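Local coordinates for protein glutathione S-transferase (Rhodospirillum rubrum F11, PDB 4O7H) that probably transfers glutathione to electrophilic substrates, as a two-subunit glutathione S-transferase with a thioredoxin-like domain and an all-helical domain, at residues 101-106 against 136-140; 109-114 against 129-134; 91-95 against 160-165; 166-171 against 190-194. All blocks are in the same frame, centred on the assembly; numbering follows the deposited sequence.

Overall arrangement
All four contacts lie among helices of the C-terminal part of the chain. Contacts 1 and 2 join helix 85-119 to helix 127-150 in succession and touch each other; both are only partly buried and mix apolar packing with charged and amide groups. Contacts 3 and 4 are fully buried, and no hydrogen bond crosses between the paired segments in either. Contact 3 sets helix 85-119 beside the start of helix 161-175, while contact 4 crosses the next turns of that helix with helix 185-195. D163 of contact 3 and W190 of contact 4 are probably hydrogen-bonded, and F102 of contact 1 packs on L170 of contact 4. Contacts 1 and 3 also touch the second subunit.

Contact 1: 101-106 against 136-140; sequences KFNREV and NVHTH
H140 NE2 donates to E105 OE1 at 2.8 Å, joining the two helices through a histidine-carboxylate hydrogen bond. The oxygen lies near the imidazole plane, but the nitrogen approaches on the anti side of the carboxylate and clearly out of its plane. On the syn side of the other oxygen, E105 OE2, K101 NZ forms a salt bridge of 2.8 Å from one turn earlier in the same helix, which would help keep the glutamate ionised. The lysine chain runs past the imidazole edge, with CG 3.8 Å from H140 CE1. Since H140 ND1 is hydrogen-bonded to W97, both ring nitrogens are engaged and the ring's rotation is fixed. F102, its CG anti to the backbone N (chi1 -174°), brings CD2 to 3.4 Å from H140 CG. The pair is edge-to-face, planes at 72°, with the phenyl edge on the imidazole face. H140 is thus a knob seated among K101, F102, E105 and V106. Further along, N136 ND2 reaches E105 O at 3.1 Å in a nearly straight bond (173°). This carbonyl has P109 four residues on, a proline with no N-H to offer, and N136 supplies a donor. V106 CG1 packs 4.0 Å from V137 CB. Such a nearly antiparallel pair of long helices is characteristic of the all-helical C-terminal domain of glutathione S-transferases.

Contact 2: 109-114 against 129-134; sequences PLVREK and QIRAGR
L110 spreads its two methyls over the backbone of helix 127-150: L110 CD2 lies 3.7 Å from I130 O and also touches I130 CG2, while L110 CD1 is 3.9 Å from G133 C. With no side chain at G133, the leucine rests directly on the main chain there. I130 reaches back between two residues of the partner, CG1 being 3.8 Å from E113 CB and CD1 3.8 Å from K114 CG, where the K114 and I130 side chains cross at about a right angle. At the other end P109 CB packs 3.5 Å from Q129 OE1. These residues fill the interface of the roughly antiparallel helix pair of the glutathione S-transferase C-terminal domain, the two axes here running at 144° to each other. R112 NH2 also comes up to Q129 OE1, but the modelled approach is too short and lies above the amide carbonyl plane, so its details are doubtful. The guanidinium is positioned by E113, whose chain folds at chi2 (-55°) as CG packs on Q129 CB and OE2 accepts from R112 NE at 2.6 Å. E113 OE1 is itself held by K117 and by the backbone N of D126. On the far side of the leucine, K114 NZ and R134 NH1 form salt bridges to the two carboxylate oxygens of D178.

Contact 3: 91-95 against 160-165; sequences VRRLV and TYADIT
V91 extends from helix 85-119 against the first turn of helix 161-175, its CB directed toward T160 and its two methyls dividing the work. CG2 packs on the threonine methyl, 3.7 Å from T160 CG2, and also touches the hydroxyl. CG1, anti to the backbone N (chi1 174°), passes OG1 and comes 3.9 Å from A162 N before meeting Y161 CB at 4.1 Å. The valine thus lies along the capping bond in which A162 N donates to T160 OG1 at 3.1 Å. T160 sits at the N-cap, and its OG1, set between its own N and carbonyl carbon (chi1 63°), is well placed to accept that bond. The reciprocal bond runs from T160 N to D163 OD2 at 3.0 Å. D163 OD1 takes bonds from two residues beyond the segments, the backbone N of L154 and W190 NE1, so the whole carboxylate is pinned. One turn on, L94 CB abuts A162 CB at 3.8 Å, and V95 CG2 fits beside Y161 CB, also at 3.8 Å, and against the T165 hydroxyl. That hydroxyl is not left bare of partners: T165 OG1 donates to Y161 O at 2.7 Å, on the opposite face of the carbonyl from T165 N, and K15 NZ bonds to it as well. V95 also packs on W65 of the second subunit. The two helices run almost parallel here, and the T160-D163 pair is a capping box, the N-capping motif that characteristically opens this core helix in glutathione S-transferases.

Contact 4: 166-171 against 190-194; sequences AACHLS and WYALV
The axes of the two helices cross almost at right angles (97°), 10.5 Å apart at closest approach, with A167 facing Y191. Small residues on one helix receive large aromatic ones from the other. A167 CB meets V194 CG1 at 3.6 Å, and W190 and Y191 reach forward around it. W190, its CG roughly anti to the backbone N (chi1 158°), presents the edge of its six-membered ring to A167 N and to L170 CD1, the latter 3.8 Å from W190 CZ3. W190 CH2 is also 3.7 Å from A166 CB. One face of the indole carries V194 CG2, from the next turn of its own helix, and its N-H is taken up by D163. Y191, also anti (chi1 -177°), swings toward the other end of the contact. Its CE1 lies 3.5 Å from A167 O, which sits in the ring plane and already accepts the helical bond from S171 N. The hydroxyl continues to S171, where Y191 OH lies 3.3 Å from S171 CB; S171 OG itself donates to C168 O at 2.7 Å and is also hydrogen-bonded to R14. W181 stacks on the tyrosine ring. The near-perpendicular crossing of helices 161-175 and 185-195 thus packs W190 and Y191 into the core of the all-helical C-terminal domain of the glutathione S-transferase fold, where W190 also rests on I144 and I148 of helix 127-150.

Contact 1: 101-106 against 136-140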
loop_
_atom_site.group_PDB
_atom_site.type_symbol
_atom_site.label_atom_id
_atom_site.label_comp_id
_atom_site.label_asym_id
_atom_site.label_seq_id
_atom_site.Cartn_x
_atom_site.Cartn_y
_atom_site.Cartn_z
ATOM N N LYS A 101 -6.981 1.826 -4.259
ATOM C CA LYS A 101 -8.084 1.872 -5.241
ATOM C C LYS A 101 -8.219 3.288 -5.842
ATOM O O LYS A 101 -8.214 3.467 -7.064
ATOM C CB LYS A 101 -9.403 1.379 -4.671
ATOM C CG LYS A 101 -10.479 1.213 -5.691
ATOM C CD LYS A 101 -11.802 0.804 -5.075
ATOM C CE LYS A 101 -12.976 0.969 -6.022
ATOM N NZ LYS A 101 -12.957 -0.010 -7.150
ATOM N N PHE A 102 -8.396 4.302 -5.000
ATOM C CA PHE A 102 -8.494 5.653 -5.533
ATOM C C PHE A 102 -7.226 6.015 -6.263
ATOM O O PHE A 102 -7.254 6.604 -7.360
ATOM C CB PHE A 102 -8.785 6.656 -4.391
ATOM C CG PHE A 102 -9.055 8.079 -4.851
ATOM C CD1 PHE A 102 -8.047 8.897 -5.282
ATOM C CD2 PHE A 102 -10.321 8.581 -4.772
ATOM C CE1 PHE A 102 -8.318 10.182 -5.686
ATOM C CE2 PHE A 102 -10.600 9.869 -5.141
ATOM C CZ PHE A 102 -9.592 10.677 -5.608
ATOM N N ASN A 103 -6.077 5.654 -5.680
ATOM C CA ASN A 103 -4.802 5.986 -6.260
ATOM C C ASN A 103 -4.665 5.419 -7.675
ATOM O O ASN A 103 -4.191 6.110 -8.570
ATOM C CB ASN A 103 -3.668 5.502 -5.381
ATOM C CG ASN A 103 -2.315 5.893 -5.918
ATOM O OD1 ASN A 103 -2.004 7.060 -6.063
ATOM N ND2 ASN A 103 -1.513 4.872 -6.309
ATOM N N ARG A 104 -5.040 4.148 -7.845
ATOM C CA ARG A 104 -4.868 3.497 -9.142
ATOM C C ARG A 104 -5.869 3.999 -10.169
ATOM O O ARG A 104 -5.527 4.095 -11.358
ATOM C CB ARG A 104 -4.938 1.948 -8.997
ATOM C CG ARG A 104 -3.715 1.409 -8.258
ATOM C CD ARG A 104 -2.357 1.516 -9.002
ATOM N NE ARG A 104 -2.310 0.669 -10.214
ATOM C CZ ARG A 104 -2.013 -0.635 -10.212
ATOM N NH1 ARG A 104 -1.698 -1.246 -9.081
ATOM N NH2 ARG A 104 -2.023 -1.318 -11.347
ATOM N N GLU A 105 -7.084 4.293 -9.729
ATOM C CA GLU A 105 -8.191 4.606 -10.614
ATOM C C GLU A 105 -8.256 6.088 -10.986
ATOM O O GLU A 105 -8.856 6.445 -12.012
ATOM C CB GLU A 105 -9.518 4.200 -9.976
ATOM C CG GLU A 105 -9.679 2.684 -9.828
ATOM C CD GLU A 105 -10.965 2.210 -9.155
ATOM O OE1 GLU A 105 -11.800 3.007 -8.698
ATOM O OE2 GLU A 105 -11.182 0.967 -9.103
ATOM N N VAL A 106 -7.687 6.948 -10.145
ATOM C CA VAL A 106 -7.850 8.399 -10.280
ATOM C C VAL A 106 -6.514 9.167 -10.177
ATOM O O VAL A 106 -6.077 9.874 -11.075
ATOM C CB VAL A 106 -8.863 8.913 -9.225
ATOM C CG1 VAL A 106 -9.083 10.407 -9.430
ATOM C CG2 VAL A 106 -10.203 8.162 -9.220
ATOM N N ASN A 136 -13.978 7.879 -12.920
ATOM C CA ASN A 136 -13.812 7.063 -11.722
ATOM C C ASN A 136 -13.896 7.881 -10.459
ATOM O O ASN A 136 -14.343 7.395 -9.426
ATOM C CB ASN A 136 -12.443 6.365 -11.763
ATOM C CG ASN A 136 -12.395 5.218 -12.766
ATOM O OD1 ASN A 136 -13.436 4.684 -13.138
ATOM N ND2 ASN A 136 -11.232 4.856 -13.186
ATOM N N VAL A 137 -13.558 9.160 -10.526
ATOM C CA VAL A 137 -13.614 9.975 -9.292
ATOM C C VAL A 137 -15.056 10.101 -8.795
ATOM O O VAL A 137 -15.303 10.198 -7.615
ATOM C CB VAL A 137 -12.929 11.363 -9.432
ATOM C CG1 VAL A 137 -13.741 12.336 -10.232
ATOM C CG2 VAL A 137 -12.664 11.955 -8.038
ATOM N N HIS A 138 -16.035 10.035 -9.698
ATOM C CA HIS A 138 -17.421 10.056 -9.237
ATOM C C HIS A 138 -17.779 8.905 -8.248
ATOM O O HIS A 138 -18.473 9.130 -7.272
ATOM C CB HIS A 138 -18.365 9.982 -10.436
ATOM C CG HIS A 138 -18.466 11.255 -11.202
ATOM N ND1 HIS A 138 -19.327 12.269 -10.855
ATOM C CD2 HIS A 138 -17.815 11.675 -12.307
ATOM C CE1 HIS A 138 -19.200 13.261 -11.710
ATOM N NE2 HIS A 138 -18.284 12.932 -12.594
ATOM N N THR A 139 -17.355 7.686 -8.536
ATOM C CA THR A 139 -17.677 6.530 -7.691
ATOM C C THR A 139 -17.107 6.727 -6.299
ATOM O O THR A 139 -17.754 6.440 -5.291
ATOM C CB THR A 139 -17.082 5.253 -8.286
ATOM O OG1 THR A 139 -17.409 5.186 -9.693
ATOM C CG2 THR A 139 -17.593 4.051 -7.581
ATOM N N HIS A 140 -15.884 7.256 -6.263
ATOM C CA HIS A 140 -15.251 7.561 -4.968
ATOM C C HIS A 140 -15.911 8.661 -4.178
ATOM O O HIS A 140 -16.014 8.574 -2.945
ATOM C CB HIS A 140 -13.779 7.848 -5.164
ATOM C CG HIS A 140 -13.039 6.640 -5.603
ATOM N ND1 HIS A 140 -12.554 5.709 -4.704
ATOM C CD2 HIS A 140 -12.749 6.172 -6.838
ATOM C CE1 HIS A 140 -12.013 4.707 -5.377
ATOM N NE2 HIS A 140 -12.141 4.950 -6.670
#

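Contact 2: 109-114 against 129-134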
loop_
_atom_site.group_PDB
_atom_site.type_symbol
_atom_site.label_atom_id
_atom_site.label_comp_id
_atom_site.label_asym_id
_atom_site.label_seq_id
_atom_site.Cartn_x
_atom_site.Cartn_y
_atom_site.Cartn_z
ATOM N N PRO A 109 -3.442 8.223 -12.904
ATOM C CA PRO A 109 -3.565 8.769 -14.259
ATOM C C PRO A 109 -3.653 10.302 -14.308
ATOM O O PRO A 109 -3.020 10.936 -15.140
ATOM C CB PRO A 109 -4.826 8.141 -14.772
ATOM C CG PRO A 109 -5.602 7.681 -13.584
ATOM C CD PRO A 109 -4.524 7.285 -12.615
ATOM N N LEU A 110 -4.391 10.926 -13.409
ATOM C CA LEU A 110 -4.568 12.391 -13.556
ATOM C C LEU A 110 -3.315 13.149 -13.188
ATOM O O LEU A 110 -2.953 14.126 -13.816
ATOM C CB LEU A 110 -5.785 12.858 -12.787
ATOM C CG LEU A 110 -7.134 12.379 -13.334
ATOM C CD1 LEU A 110 -8.303 12.690 -12.436
ATOM C CD2 LEU A 110 -7.456 12.962 -14.729
ATOM N N VAL A 111 -2.657 12.749 -12.107
ATOM C CA VAL A 111 -1.439 13.418 -11.716
ATOM C C VAL A 111 -0.331 13.250 -12.776
ATOM O O VAL A 111 0.368 14.204 -13.110
ATOM C CB VAL A 111 -0.930 12.966 -10.315
ATOM C CG1 VAL A 111 0.451 13.494 -10.018
ATOM C CG2 VAL A 111 -1.911 13.410 -9.283
ATOM N N ARG A 112 -0.213 12.039 -13.304
ATOM C CA ARG A 112 0.850 11.754 -14.246
ATOM C C ARG A 112 0.591 12.624 -15.497
ATOM O O ARG A 112 1.472 13.352 -15.947
ATOM C CB ARG A 112 0.893 10.270 -14.631
ATOM C CG ARG A 112 2.077 9.931 -15.540
ATOM C CD ARG A 112 2.007 8.496 -16.043
ATOM N NE ARG A 112 0.737 8.214 -16.675
ATOM C CZ ARG A 112 -0.165 7.358 -16.226
ATOM N NH1 ARG A 112 0.055 6.658 -15.099
ATOM N NH2 ARG A 112 -1.307 7.228 -16.895
ATOM N N GLU A 113 -0.622 12.515 -16.015
ATOM C CA GLU A 113 -0.949 13.085 -17.319
ATOM C C GLU A 113 -1.071 14.593 -17.290
ATOM O O GLU A 113 -0.637 15.280 -18.232
ATOM C CB GLU A 113 -2.216 12.455 -17.883
ATOM C CG GLU A 113 -2.136 10.942 -18.094
ATOM C CD GLU A 113 -0.968 10.528 -18.963
ATOM O OE1 GLU A 113 -0.648 11.255 -19.945
ATOM O OE2 GLU A 113 -0.354 9.479 -18.680
ATOM N N LYS A 114 -1.626 15.137 -16.219
ATOM C CA LYS A 114 -1.878 16.581 -16.169
ATOM C C LYS A 114 -0.901 17.402 -15.373
ATOM O O LYS A 114 -0.802 18.623 -15.574
ATOM C CB LYS A 114 -3.287 16.827 -15.652
ATOM C CG LYS A 114 -4.289 16.244 -16.625
ATOM C CD LYS A 114 -5.690 16.613 -16.277
ATOM C CE LYS A 114 -5.940 18.080 -16.526
ATOM N NZ LYS A 114 -7.397 18.331 -16.390
ATOM N N GLN A 129 -6.546 8.038 -20.577
ATOM C CA GLN A 129 -6.222 7.918 -19.138
ATOM C C GLN A 129 -6.963 9.011 -18.352
ATOM O O GLN A 129 -7.497 8.748 -17.284
ATOM C CB GLN A 129 -4.720 8.094 -18.915
ATOM C CG GLN A 129 -3.841 7.000 -19.498
ATOM C CD GLN A 129 -3.588 5.885 -18.507
ATOM O OE1 GLN A 129 -3.510 6.104 -17.296
ATOM N NE2 GLN A 129 -3.447 4.673 -19.018
ATOM N N ILE A 130 -7.032 10.212 -18.921
ATOM C CA ILE A 130 -7.698 11.347 -18.278
ATOM C C ILE A 130 -9.204 11.128 -18.167
ATOM O O ILE A 130 -9.810 11.375 -17.116
ATOM C CB ILE A 130 -7.345 12.685 -18.989
ATOM C CG1 ILE A 130 -5.886 13.063 -18.722
ATOM C CG2 ILE A 130 -8.280 13.809 -18.551
ATOM C CD1 ILE A 130 -5.342 14.159 -19.627
ATOM N N ARG A 131 -9.828 10.628 -19.235
ATOM C CA ARG A 131 -11.269 10.379 -19.198
ATOM C C ARG A 131 -11.619 9.324 -18.156
ATOM O O ARG A 131 -12.633 9.436 -17.485
ATOM C CB ARG A 131 -11.816 9.972 -20.598
ATOM N N ALA A 132 -10.786 8.291 -18.039
ATOM C CA ALA A 132 -11.043 7.196 -17.108
ATOM C C ALA A 132 -10.957 7.731 -15.668
ATOM O O ALA A 132 -11.834 7.477 -14.855
ATOM C CB ALA A 132 -10.027 6.076 -17.324
ATOM N N GLY A 133 -9.929 8.515 -15.411
ATOM C CA GLY A 133 -9.734 9.144 -14.065
ATOM C C GLY A 133 -10.879 10.036 -13.665
ATOM O O GLY A 133 -11.396 9.956 -12.536
ATOM N N ARG A 134 -11.334 10.839 -14.625
ATOM C CA ARG A 134 -12.443 11.758 -14.420
ATOM C C ARG A 134 -13.740 11.015 -14.187
ATOM O O ARG A 134 -14.557 11.430 -13.389
ATOM C CB ARG A 134 -12.570 12.734 -15.624
ATOM C CG ARG A 134 -11.515 13.830 -15.609
ATOM C CD ARG A 134 -11.430 14.664 -16.889
ATOM N NE ARG A 134 -12.734 15.228 -17.162
ATOM C CZ ARG A 134 -13.223 16.301 -16.552
ATOM N NH1 ARG A 134 -12.494 16.964 -15.648
ATOM N NH2 ARG A 134 -14.445 16.719 -16.853
#

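Contact 3: 91-95 against 160-165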
loop_
_atom_site.group_PDB
_atom_site.type_symbol
_atom_site.label_atom_id
_atom_site.label_comp_id
_atom_site.label_asym_id
_atom_site.label_seq_id
_atom_site.Cartn_x
_atom_site.Cartn_y
_atom_site.Cartn_z
ATOM N N VAL A 91 -10.064 2.531 10.023
ATOM C CA VAL A 91 -9.159 3.589 9.521
ATOM C C VAL A 91 -8.207 3.007 8.471
ATOM O O VAL A 91 -8.016 3.588 7.364
ATOM C CB VAL A 91 -8.352 4.240 10.649
ATOM C CG1 VAL A 91 -7.323 5.206 10.062
ATOM C CG2 VAL A 91 -9.273 4.974 11.604
ATOM N N ARG A 92 -7.569 1.896 8.805
ATOM C CA ARG A 92 -6.586 1.279 7.900
ATOM C C ARG A 92 -7.215 0.759 6.590
ATOM O O ARG A 92 -6.608 0.887 5.488
ATOM C CB ARG A 92 -5.755 0.224 8.622
ATOM C CG ARG A 92 -4.863 0.797 9.688
ATOM C CD ARG A 92 -3.823 -0.185 10.129
ATOM N NE ARG A 92 -2.936 0.271 11.202
ATOM C CZ ARG A 92 -3.048 -0.035 12.495
ATOM N NH1 ARG A 92 -4.051 -0.759 12.970
ATOM N NH2 ARG A 92 -2.128 0.375 13.320
ATOM N N ARG A 93 -8.435 0.214 6.684
ATOM C CA ARG A 93 -9.205 -0.160 5.515
ATOM C C ARG A 93 -9.363 1.013 4.575
ATOM O O ARG A 93 -9.150 0.871 3.368
ATOM C CB ARG A 93 -10.614 -0.722 5.917
ATOM C CG ARG A 93 -11.444 -1.157 4.718
ATOM C CD ARG A 93 -12.868 -1.569 5.124
ATOM N NE ARG A 93 -13.741 -0.437 5.460
ATOM C CZ ARG A 93 -14.332 0.311 4.538
ATOM N NH1 ARG A 93 -14.115 0.075 3.241
ATOM N NH2 ARG A 93 -15.114 1.301 4.915
ATOM N N LEU A 94 -9.774 2.138 5.132
ATOM C CA LEU A 94 -10.050 3.313 4.312
ATOM C C LEU A 94 -8.761 3.937 3.798
ATOM O O LEU A 94 -8.701 4.411 2.648
ATOM C CB LEU A 94 -10.905 4.315 5.099
ATOM C CG LEU A 94 -12.377 3.888 5.155
ATOM C CD1 LEU A 94 -13.078 4.717 6.202
ATOM C CD2 LEU A 94 -13.052 4.014 3.795
ATOM N N VAL A 95 -7.709 3.950 4.624
ATOM C CA VAL A 95 -6.381 4.345 4.105
ATOM C C VAL A 95 -6.059 3.543 2.859
ATOM O O VAL A 95 -5.621 4.103 1.839
ATOM C CB VAL A 95 -5.268 4.216 5.182
ATOM C CG1 VAL A 95 -3.891 4.356 4.569
ATOM C CG2 VAL A 95 -5.487 5.290 6.215
ATOM N N THR A 160 -9.086 11.082 11.279
ATOM C CA THR A 160 -8.037 10.054 11.283
ATOM C C THR A 160 -7.254 10.120 9.990
ATOM O O THR A 160 -7.526 10.946 9.102
ATOM C CB THR A 160 -8.607 8.642 11.388
ATOM O OG1 THR A 160 -9.410 8.354 10.231
ATOM C CG2 THR A 160 -9.411 8.514 12.656
ATOM N N TYR A 161 -6.294 9.210 9.893
ATOM C CA TYR A 161 -5.515 9.058 8.669
ATOM C C TYR A 161 -6.471 8.796 7.487
ATOM O O TYR A 161 -6.135 9.035 6.339
ATOM C CB TYR A 161 -4.536 7.905 8.787
ATOM C CG TYR A 161 -3.310 8.240 9.580
ATOM C CD1 TYR A 161 -2.516 9.308 9.210
ATOM C CD2 TYR A 161 -2.915 7.494 10.649
ATOM C CE1 TYR A 161 -1.381 9.594 9.905
ATOM C CE2 TYR A 161 -1.764 7.782 11.333
ATOM C CZ TYR A 161 -1.031 8.864 10.982
ATOM O OH TYR A 161 0.106 9.140 11.688
ATOM N N ALA A 162 -7.666 8.271 7.714
ATOM C CA ALA A 162 -8.576 8.093 6.584
ATOM C C ALA A 162 -8.943 9.377 5.922
ATOM O O ALA A 162 -8.916 9.508 4.662
ATOM C CB ALA A 162 -9.836 7.366 7.045
ATOM N N ASP A 163 -9.363 10.355 6.720
ATOM C CA ASP A 163 -9.704 11.671 6.174
ATOM C C ASP A 163 -8.482 12.334 5.534
ATOM O O ASP A 163 -8.560 12.915 4.439
ATOM C CB ASP A 163 -10.193 12.591 7.290
ATOM C CG ASP A 163 -11.357 12.020 8.047
ATOM O OD1 ASP A 163 -12.518 12.241 7.604
ATOM O OD2 ASP A 163 -11.097 11.345 9.090
ATOM N N ILE A 164 -7.328 12.184 6.193
ATOM C CA ILE A 164 -6.126 12.844 5.680
ATOM C C ILE A 164 -5.747 12.268 4.309
ATOM O O ILE A 164 -5.483 12.995 3.351
ATOM C CB ILE A 164 -4.986 12.713 6.644
ATOM C CG1 ILE A 164 -5.294 13.501 7.943
ATOM C CG2 ILE A 164 -3.724 13.306 6.053
ATOM C CD1 ILE A 164 -4.316 13.177 9.027
ATOM N N THR A 165 -5.758 10.947 4.209
ATOM C CA THR A 165 -5.378 10.256 2.976
ATOM C C THR A 165 -6.334 10.651 1.823
ATOM O O THR A 165 -5.892 11.078 0.762
ATOM C CB THR A 165 -5.352 8.728 3.189
ATOM O OG1 THR A 165 -4.477 8.409 4.300
ATOM C CG2 THR A 165 -4.864 8.029 1.912
#

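Contact 4: 166-171 against 190-194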
loop_
_atom_site.group_PDB
_atom_site.type_symbol
_atom_site.label_atom_id
_atom_site.label_comp_id
_atom_site.label_asym_id
_atom_site.label_seq_id
_atom_site.Cartn_x
_atom_site.Cartn_y
_atom_site.Cartn_z
ATOM N N ALA A 166 -7.637 10.530 2.070
ATOM C CA ALA A 166 -8.631 10.841 1.057
ATOM C C ALA A 166 -8.515 12.329 0.596
ATOM O O ALA A 166 -8.522 12.628 -0.627
ATOM C CB ALA A 166 -10.043 10.570 1.581
ATOM N N ALA A 167 -8.341 13.243 1.548
ATOM C CA ALA A 167 -8.298 14.668 1.255
ATOM C C ALA A 167 -7.003 14.982 0.512
ATOM O O ALA A 167 -6.986 15.869 -0.357
ATOM C CB ALA A 167 -8.412 15.487 2.540
ATOM N N CYS A 168 -5.908 14.284 0.837
ATOM C CA CYS A 168 -4.615 14.582 0.191
ATOM C C CYS A 168 -4.671 14.125 -1.270
ATOM O O CYS A 168 -4.204 14.835 -2.177
ATOM C CB CYS A 168 -3.448 14.003 0.940
ATOM S SG CYS A 168 -3.060 14.942 2.418
ATOM N N HIS A 169 -5.264 12.957 -1.525
ATOM C CA HIS A 169 -5.458 12.514 -2.913
ATOM C C HIS A 169 -6.337 13.518 -3.653
ATOM O O HIS A 169 -5.992 13.968 -4.729
ATOM C CB HIS A 169 -6.074 11.138 -2.905
ATOM C CG HIS A 169 -5.052 10.054 -2.859
ATOM N ND1 HIS A 169 -4.597 9.452 -1.702
ATOM C CD2 HIS A 169 -4.366 9.483 -3.864
ATOM C CE1 HIS A 169 -3.728 8.501 -2.025
ATOM N NE2 HIS A 169 -3.532 8.565 -3.323
ATOM N N LEU A 170 -7.467 13.886 -3.045
ATOM C CA LEU A 170 -8.412 14.791 -3.688
ATOM C C LEU A 170 -7.800 16.143 -3.924
ATOM O O LEU A 170 -8.147 16.815 -4.914
ATOM C CB LEU A 170 -9.718 14.894 -2.930
ATOM C CG LEU A 170 -10.653 13.702 -3.196
ATOM C CD1 LEU A 170 -11.751 13.629 -2.168
ATOM C CD2 LEU A 170 -11.295 13.856 -4.573
ATOM N N SER A 171 -6.861 16.556 -3.066
ATOM C CA SER A 171 -6.227 17.862 -3.223
ATOM C C SER A 171 -5.438 17.895 -4.510
ATOM O O SER A 171 -5.311 18.968 -5.157
ATOM C CB SER A 171 -5.373 18.247 -2.026
ATOM O OG SER A 171 -4.144 17.566 -1.917
ATOM N N TRP A 190 -17.461 17.888 3.326
ATOM C CA TRP A 190 -16.444 17.221 4.116
ATOM C C TRP A 190 -15.059 17.721 3.736
ATOM O O TRP A 190 -14.228 18.027 4.601
ATOM C CB TRP A 190 -16.571 15.691 3.969
ATOM C CG TRP A 190 -15.239 14.968 4.307
ATOM C CD1 TRP A 190 -14.815 14.585 5.502
ATOM C CD2 TRP A 190 -14.225 14.584 3.379
ATOM N NE1 TRP A 190 -13.595 13.962 5.422
ATOM C CE2 TRP A 190 -13.198 13.976 4.109
ATOM C CE3 TRP A 190 -14.084 14.728 2.008
ATOM C CZ2 TRP A 190 -12.029 13.534 3.505
ATOM C CZ3 TRP A 190 -12.929 14.320 1.404
ATOM C CH2 TRP A 190 -11.914 13.703 2.147
ATOM N N TYR A 191 -14.806 17.868 2.436
ATOM C CA TYR A 191 -13.487 18.346 1.998
ATOM C C TYR A 191 -13.260 19.771 2.456
ATOM O O TYR A 191 -12.181 20.137 2.826
ATOM C CB TYR A 191 -13.307 18.214 0.494
ATOM C CG TYR A 191 -11.938 18.627 -0.026
ATOM C CD1 TYR A 191 -10.837 17.806 0.140
ATOM C CD2 TYR A 191 -11.739 19.855 -0.580
ATOM C CE1 TYR A 191 -9.596 18.185 -0.318
ATOM C CE2 TYR A 191 -10.512 20.238 -1.054
ATOM C CZ TYR A 191 -9.431 19.393 -0.920
ATOM O OH TYR A 191 -8.171 19.800 -1.386
ATOM N N ALA A 192 -14.291 20.597 2.411
ATOM C CA ALA A 192 -14.154 21.966 2.907
ATOM C C ALA A 192 -13.756 22.021 4.353
ATOM O O ALA A 192 -12.998 22.900 4.744
ATOM C CB ALA A 192 -15.487 22.695 2.685
ATOM N N LEU A 193 -14.285 21.092 5.152
ATOM C CA LEU A 193 -13.887 21.006 6.541
ATOM C C LEU A 193 -12.431 20.609 6.698
ATOM O O LEU A 193 -11.680 21.258 7.476
ATOM C CB LEU A 193 -14.743 20.052 7.316
ATOM C CG LEU A 193 -16.175 20.435 7.618
ATOM C CD1 LEU A 193 -16.798 19.227 8.314
ATOM C CD2 LEU A 193 -16.171 21.655 8.509
ATOM N N VAL A 194 -11.970 19.649 5.892
ATOM C CA VAL A 194 -10.565 19.254 6.044
ATOM C C VAL A 194 -9.639 20.353 5.555
ATOM O O VAL A 194 -8.615 20.651 6.189
ATOM C CB VAL A 194 -10.264 17.910 5.329
ATOM C CG1 VAL A 194 -8.771 17.587 5.460
ATOM C CG2 VAL A 194 -11.141 16.797 5.908
#